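Local coordinates for conserved hypothetical protein (Sulfolobus solfataricus, PDB 2FNA) that binds ADP in its P-loop ATPase domain, probably works as an AAA+ ATPase, and carries a C-terminal winged-helix domain, at residues R297-C302 and S306-A311; E286-R291 and Y326-Q331. One frame throughout, in Å; residues are numbered along the deposited sequence.

Contact 1 of 2, residues R297-C302 and S306-A311; sequences RTLSKC and SDVKRA. With EDO (1,2-ethanediol), chain J.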
loop_
_atom_site.group_PDB
_atom_site.type_symbol
_atom_site.label_atom_id
_atom_site.label_comp_id
_atom_site.label_asym_id
_atom_site.label_seq_id
_atom_site.Cartn_x
_atom_site.Cartn_y
_atom_site.Cartn_z
ATOM N N ARG A 297 22.080 -7.106 1.629
ATOM C CA ARG A 297 22.871 -8.255 1.228
ATOM C C ARG A 297 23.238 -9.087 2.450
ATOM O O ARG A 297 23.140 -10.313 2.430
ATOM C CB ARG A 297 24.116 -7.797 0.474
ATOM C CG ARG A 297 23.789 -7.186 -0.887
ATOM C CD ARG A 297 25.025 -6.625 -1.597
ATOM N NE ARG A 297 24.624 -5.707 -2.665
ATOM C CZ ARG A 297 25.461 -4.967 -3.390
ATOM N NH1 ARG A 297 26.772 -5.029 -3.182
ATOM N NH2 ARG A 297 24.981 -4.157 -4.334
ATOM N N THR A 298 23.639 -8.417 3.520
ATOM C CA THR A 298 24.009 -9.104 4.762
ATOM C C THR A 298 22.828 -9.878 5.337
ATOM O O THR A 298 22.979 -11.018 5.790
ATOM C CB THR A 298 24.570 -8.118 5.821
ATOM O OG1 THR A 298 25.728 -7.476 5.291
ATOM C CG2 THR A 298 24.935 -8.837 7.124
ATOM N N LEU A 299 21.652 -9.265 5.304
ATOM C CA LEU A 299 20.467 -9.870 5.898
ATOM C C LEU A 299 19.684 -10.784 4.947
ATOM O O LEU A 299 18.655 -11.308 5.341
ATOM C CB LEU A 299 19.537 -8.783 6.429
ATOM C CG LEU A 299 20.012 -8.020 7.667
ATOM C CD1 LEU A 299 18.979 -6.975 7.978
ATOM C CD2 LEU A 299 20.218 -8.922 8.861
ATOM N N SER A 300 20.165 -10.983 3.720
ATOM C CA SER A 300 19.481 -11.832 2.738
ATOM C C SER A 300 19.151 -13.229 3.283
ATOM O O SER A 300 18.029 -13.697 3.144
ATOM C CB SER A 300 20.318 -11.954 1.451
ATOM O OG SER A 300 19.713 -12.833 0.504
ATOM N N LYS A 301 20.129 -13.888 3.900
ATOM C CA LYS A 301 19.901 -15.203 4.537
ATOM C C LYS A 301 19.622 -15.021 6.026
ATOM O O LYS A 301 19.771 -15.958 6.805
ATOM C CB LYS A 301 21.110 -16.130 4.344
ATOM C CG LYS A 301 21.346 -16.604 2.909
ATOM N N CYS A 302 19.203 -13.806 6.395
ATOM C CA CYS A 302 18.982 -13.355 7.775
ATOM C C CYS A 302 20.276 -13.208 8.537
ATOM O O CYS A 302 21.308 -13.751 8.143
ATOM C CB CYS A 302 18.023 -14.269 8.541
ATOM S SG CYS A 302 16.631 -14.798 7.563
ATOM N N SER A 306 25.164 -8.075 15.231
ATOM C CA SER A 306 26.596 -8.329 15.095
ATOM C C SER A 306 26.987 -8.553 13.633
ATOM O O SER A 306 28.013 -8.038 13.190
ATOM C CB SER A 306 27.037 -9.527 15.951
ATOM O OG SER A 306 26.177 -10.644 15.812
ATOM N N ASP A 307 26.153 -9.283 12.879
ATOM C CA ASP A 307 26.440 -9.561 11.465
ATOM C C ASP A 307 26.358 -8.274 10.622
ATOM O O ASP A 307 27.174 -8.043 9.723
ATOM C CB ASP A 307 25.486 -10.632 10.909
ATOM C CG ASP A 307 25.552 -11.947 11.685
ATOM O OD1 ASP A 307 26.560 -12.688 11.553
ATOM O OD2 ASP A 307 24.592 -12.237 12.434
ATOM N N VAL A 308 25.356 -7.449 10.916
ATOM C CA VAL A 308 25.168 -6.151 10.248
ATOM C C VAL A 308 26.392 -5.249 10.561
ATOM O O VAL A 308 27.046 -4.710 9.658
ATOM C CB VAL A 308 23.826 -5.484 10.690
ATOM C CG1 VAL A 308 23.733 -4.070 10.168
ATOM C CG2 VAL A 308 22.611 -6.303 10.207
ATOM N N LYS A 309 26.708 -5.121 11.841
ATOM C CA LYS A 309 27.871 -4.338 12.266
ATOM C C LYS A 309 29.132 -4.805 11.551
ATOM O O LYS A 309 29.856 -4.000 10.959
ATOM C CB LYS A 309 28.072 -4.457 13.772
ATOM C CG LYS A 309 29.013 -3.398 14.369
ATOM C CD LYS A 309 28.897 -3.376 15.896
ATOM C CE LYS A 309 29.441 -2.087 16.497
ATOM N NZ LYS A 309 30.924 -2.072 16.425
ATOM N N ARG A 310 29.385 -6.110 11.610
ATOM C CA ARG A 310 30.629 -6.685 11.096
ATOM C C ARG A 310 30.785 -6.389 9.603
ATOM O O ARG A 310 31.847 -5.930 9.157
ATOM C CB ARG A 310 30.664 -8.199 11.353
ATOM C CG ARG A 310 31.893 -8.894 10.825
ATOM C CD ARG A 310 31.873 -10.405 11.093
ATOM N NE ARG A 310 31.777 -10.731 12.523
ATOM C CZ ARG A 310 30.662 -11.097 13.165
ATOM N NH1 ARG A 310 29.491 -11.205 12.530
ATOM N NH2 ARG A 310 30.723 -11.366 14.467
ATOM N N ALA A 311 29.715 -6.639 8.847
ATOM C CA ALA A 311 29.707 -6.429 7.393
ATOM C C ALA A 311 29.883 -4.964 6.989
ATOM O O ALA A 311 30.489 -4.673 5.961
ATOM C CB ALA A 311 28.425 -6.977 6.790
HETATM C C1 EDO J . 21.603 -5.005 -5.576
HETATM O O1 EDO J . 22.366 -4.751 -6.763
HETATM C C2 EDO J . 21.373 -6.505 -5.411
HETATM O O2 EDO J . 22.258 -7.040 -4.421
HETATM O O HOH W 1 25.622 -5.031 6.850
#

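Contact 2 of 2, residues E286-R291 and Y326-Q331; sequences EIARKR and YNYLTQ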
loop_
_atom_site.group_PDB
_atom_site.type_symbol
_atom_site.label_atom_id
_atom_site.label_comp_id
_atom_site.label_asym_id
_atom_site.label_seq_id
_atom_site.Cartn_x
_atom_site.Cartn_y
_atom_site.Cartn_z
ATOM N N GLU A 286 20.925 9.302 0.025
ATOM C CA GLU A 286 22.080 9.016 -0.827
ATOM C C GLU A 286 23.386 8.925 -0.027
ATOM O O GLU A 286 24.307 8.207 -0.423
ATOM C CB GLU A 286 22.187 10.040 -1.965
ATOM C CG GLU A 286 23.117 9.624 -3.133
ATOM C CD GLU A 286 22.589 8.459 -3.987
ATOM O OE1 GLU A 286 21.424 8.013 -3.811
ATOM O OE2 GLU A 286 23.363 7.989 -4.849
ATOM N N ILE A 287 23.451 9.630 1.101
ATOM C CA ILE A 287 24.598 9.523 2.010
ATOM C C ILE A 287 24.800 8.077 2.536
ATOM O O ILE A 287 25.933 7.561 2.527
ATOM C CB ILE A 287 24.492 10.557 3.181
ATOM C CG1 ILE A 287 25.804 10.656 3.963
ATOM C CG2 ILE A 287 23.336 10.225 4.133
ATOM C CD1 ILE A 287 26.941 11.351 3.212
ATOM N N ALA A 288 23.714 7.406 2.942
ATOM C CA ALA A 288 23.823 6.065 3.564
ATOM C C ALA A 288 23.527 4.924 2.577
ATOM O O ALA A 288 23.268 3.783 2.972
ATOM C CB ALA A 288 22.921 5.975 4.782
ATOM N N ARG A 289 23.624 5.238 1.292
ATOM C CA ARG A 289 23.167 4.362 0.239
ATOM C C ARG A 289 23.932 3.033 0.158
ATOM O O ARG A 289 23.334 1.968 0.157
ATOM C CB ARG A 289 23.273 5.099 -1.086
ATOM C CG ARG A 289 22.922 4.249 -2.262
ATOM C CD ARG A 289 23.397 4.871 -3.521
ATOM N NE ARG A 289 22.957 4.084 -4.659
ATOM C CZ ARG A 289 21.747 4.142 -5.201
ATOM N NH1 ARG A 289 20.809 4.963 -4.720
ATOM N NH2 ARG A 289 21.480 3.364 -6.237
ATOM N N LYS A 290 25.248 3.111 0.043
ATOM C CA LYS A 290 26.107 1.919 0.064
ATOM C C LYS A 290 25.910 1.081 1.333
ATOM O O LYS A 290 25.944 -0.144 1.286
ATOM C CB LYS A 290 27.587 2.313 -0.102
ATOM C CG LYS A 290 27.916 2.810 -1.509
ATOM C CD LYS A 290 29.399 3.173 -1.670
ATOM N N ARG A 291 25.677 1.750 2.450
ATOM C CA ARG A 291 25.453 1.077 3.713
ATOM C C ARG A 291 24.160 0.273 3.697
ATOM O O ARG A 291 24.136 -0.873 4.121
ATOM C CB ARG A 291 25.405 2.099 4.841
ATOM C CG ARG A 291 26.667 2.960 4.914
ATOM C CD ARG A 291 26.768 3.734 6.201
ATOM N NE ARG A 291 28.134 4.222 6.401
ATOM C CZ ARG A 291 28.584 4.750 7.535
ATOM N NH1 ARG A 291 27.791 4.881 8.588
ATOM N NH2 ARG A 291 29.840 5.157 7.612
ATOM N N TYR A 326 21.342 1.414 14.478
ATOM C CA TYR A 326 19.968 1.412 14.943
ATOM C C TYR A 326 19.058 2.156 13.969
ATOM O O TYR A 326 17.965 1.685 13.640
ATOM C CB TYR A 326 19.893 2.072 16.325
ATOM C CG TYR A 326 18.487 2.175 16.897
ATOM C CD1 TYR A 326 17.897 1.089 17.547
ATOM C CD2 TYR A 326 17.752 3.359 16.796
ATOM C CE1 TYR A 326 16.617 1.174 18.076
ATOM C CE2 TYR A 326 16.472 3.453 17.321
ATOM C CZ TYR A 326 15.911 2.357 17.961
ATOM O OH TYR A 326 14.638 2.441 18.484
ATOM N N ASN A 327 19.512 3.324 13.518
ATOM C CA ASN A 327 18.727 4.155 12.603
ATOM C C ASN A 327 18.514 3.480 11.242
ATOM O O ASN A 327 17.421 3.556 10.688
ATOM C CB ASN A 327 19.388 5.533 12.442
ATOM C CG ASN A 327 18.785 6.368 11.309
ATOM O OD1 ASN A 327 17.581 6.649 11.286
ATOM N ND2 ASN A 327 19.642 6.806 10.382
ATOM N N TYR A 328 19.549 2.832 10.707
ATOM C CA TYR A 328 19.423 2.121 9.425
ATOM C C TYR A 328 18.419 0.954 9.518
ATOM O O TYR A 328 17.551 0.784 8.658
ATOM C CB TYR A 328 20.786 1.596 8.959
ATOM C CG TYR A 328 21.883 2.636 8.826
ATOM C CD1 TYR A 328 21.622 3.891 8.279
ATOM C CD2 TYR A 328 23.199 2.341 9.196
ATOM C CE1 TYR A 328 22.627 4.839 8.137
ATOM C CE2 TYR A 328 24.220 3.289 9.055
ATOM C CZ TYR A 328 23.923 4.535 8.521
ATOM O OH TYR A 328 24.908 5.491 8.374
ATOM N N LEU A 329 18.529 0.144 10.562
ATOM C CA LEU A 329 17.594 -0.962 10.749
ATOM C C LEU A 329 16.189 -0.482 11.058
ATOM O O LEU A 329 15.232 -1.074 10.596
ATOM C CB LEU A 329 18.082 -1.930 11.836
ATOM C CG LEU A 329 19.401 -2.625 11.504
ATOM C CD1 LEU A 329 19.923 -3.403 12.714
ATOM C CD2 LEU A 329 19.245 -3.524 10.286
ATOM N N THR A 330 16.054 0.585 11.831
ATOM C CA THR A 330 14.733 1.172 12.123
ATOM C C THR A 330 14.027 1.672 10.869
ATOM O O THR A 330 12.821 1.492 10.725
ATOM C CB THR A 330 14.853 2.353 13.121
ATOM O OG1 THR A 330 15.293 1.844 14.379
ATOM C CG2 THR A 330 13.501 3.081 13.304
ATOM N N GLN A 331 14.772 2.331 9.983
ATOM C CA GLN A 331 14.202 2.809 8.745
ATOM C C GLN A 331 13.723 1.623 7.876
ATOM O O GLN A 331 12.606 1.639 7.342
ATOM C CB GLN A 331 15.212 3.693 8.004
ATOM C CG GLN A 331 15.422 5.057 8.647
ATOM C CD GLN A 331 14.116 5.838 8.758
ATOM O OE1 GLN A 331 13.551 6.261 7.755
ATOM N NE2 GLN A 331 13.624 6.007 9.978
#

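Contact 1 of 2, residues R297-C302 and S306-A311
In the C-terminal winged-helix domain, Thr298 and Leu299, in the last turn of helix 289-299, lean on Asp307, Val308 and Ala311 near the start of helix 305-316. Thr298 does most of the touching, and its CA comes within 6.3 Å of the CA of Val308. Its two branches have separate jobs. CG2 stands opposite the backbone N (chi1 -60° for OG1) and reaches the first turn of the second helix, 3.5 Å from Asp307 O. OG1, beside its own backbone N, sits tight against the Ala311 methyl, with OG1 and CB 3.1 Å apart. That hydroxyl is not left to apolar company: it hydrogen-bonds to Asn294 O, one turn back in its own helix, and accepts from a water 2.9 Å from OG1. The same water also donates to Val308 O, 3.2 Å away, so it bridges the two helices where no direct hydrogen bond joins the segments.

Deeper in, Leu299 crosses Val308 at a slant, and CD2 meets CG2 at 3.8 Å, methyl against methyl. Ile295 covers Val308 from the same helix as Leu299, while Tyr345 of strand 345-347 packs on Leu299. Asp307 borders the contact with its CB near the Thr298 methyl, and its carboxylate is held on its own side of the contact: OD1 forms a salt bridge with Arg310 NH1 at 3.4 Å, and OD2 accepts from the backbone N of Lys304, just before the helix.

Past Leu299 the chain turns back in a type I beta turn, closed by Cys302 N to Leu299 O at 2.8 Å. Leu299 against Val308, Thr298 against Ala311 and one bridging water make up the packing of the first helix of the winged-helix domain, 289-299, on the second, 305-316.

Contact 2 of 2, residues E286-R291 and Y326-Q331
Tyr328 reaches out from helix 322-334 and brings its ring up to the methyl of Ala288 and the extended chain of Arg291, both meeting it obliquely. The Ala288 CB comes to the ring at CE1, 3.6 Å away, while Arg291 passes along the CE2 flank, its CD 3.8 Å from CZ. With CG beside the backbone N (chi1 -56°), the tyrosine is aimed at the start of helix 289-299, where Ala288 holds the N-cap position.

At its far end the Tyr328 hydroxyl accepts a hydrogen bond from Arg291 NH1, with 3.0 Å between NH1 and OH. The bond is bent, 137° at the hydrogen, and OH is tilted from the guanidinium plane. The guanidinium stands nearly upright to the ring, with NH1 at the ring's edge. Its NE is taken by a salt bridge to Glu316, and NH1 also has a long, weak ion pair with Glu324; together these probably fix the group's rotation. A leucine in place of Tyr328 would probably leave Arg291 NH1 without its hydroxyl acceptor and open a gap beside the Ala288 methyl.

Tyr292 adds an edge-to-face ring contact to Tyr328, and Ile295 packs on it one turn further along. Helix 322-334 thus packs along helix 289-299 from its N-cap to at least Ile295, while Leu312 of helix 305-316 lies against Arg291.

How the contacts relate
Contacts 1 and 2 sit at successive levels of helix 289-299, their centres about 13 Å apart: contact 2 uses its start, contact 1 its last turn. Along the chain contact 1 is nested inside the loop that contact 2 closes, since helix 305-316 and then helix 322-334 follow. The two meet directly where Leu299 CD1 packs on Leu329 CD2 at 4.2 Å. Helix 289-299 therefore touches both later helices, as the first helix does in winged-helix folds, and the three form one compact bundle, with strands 338-340 and 345-347 following as the hairpin. In relatives such domains often bind DNA, which would be consistent with, but is not established for, this protein.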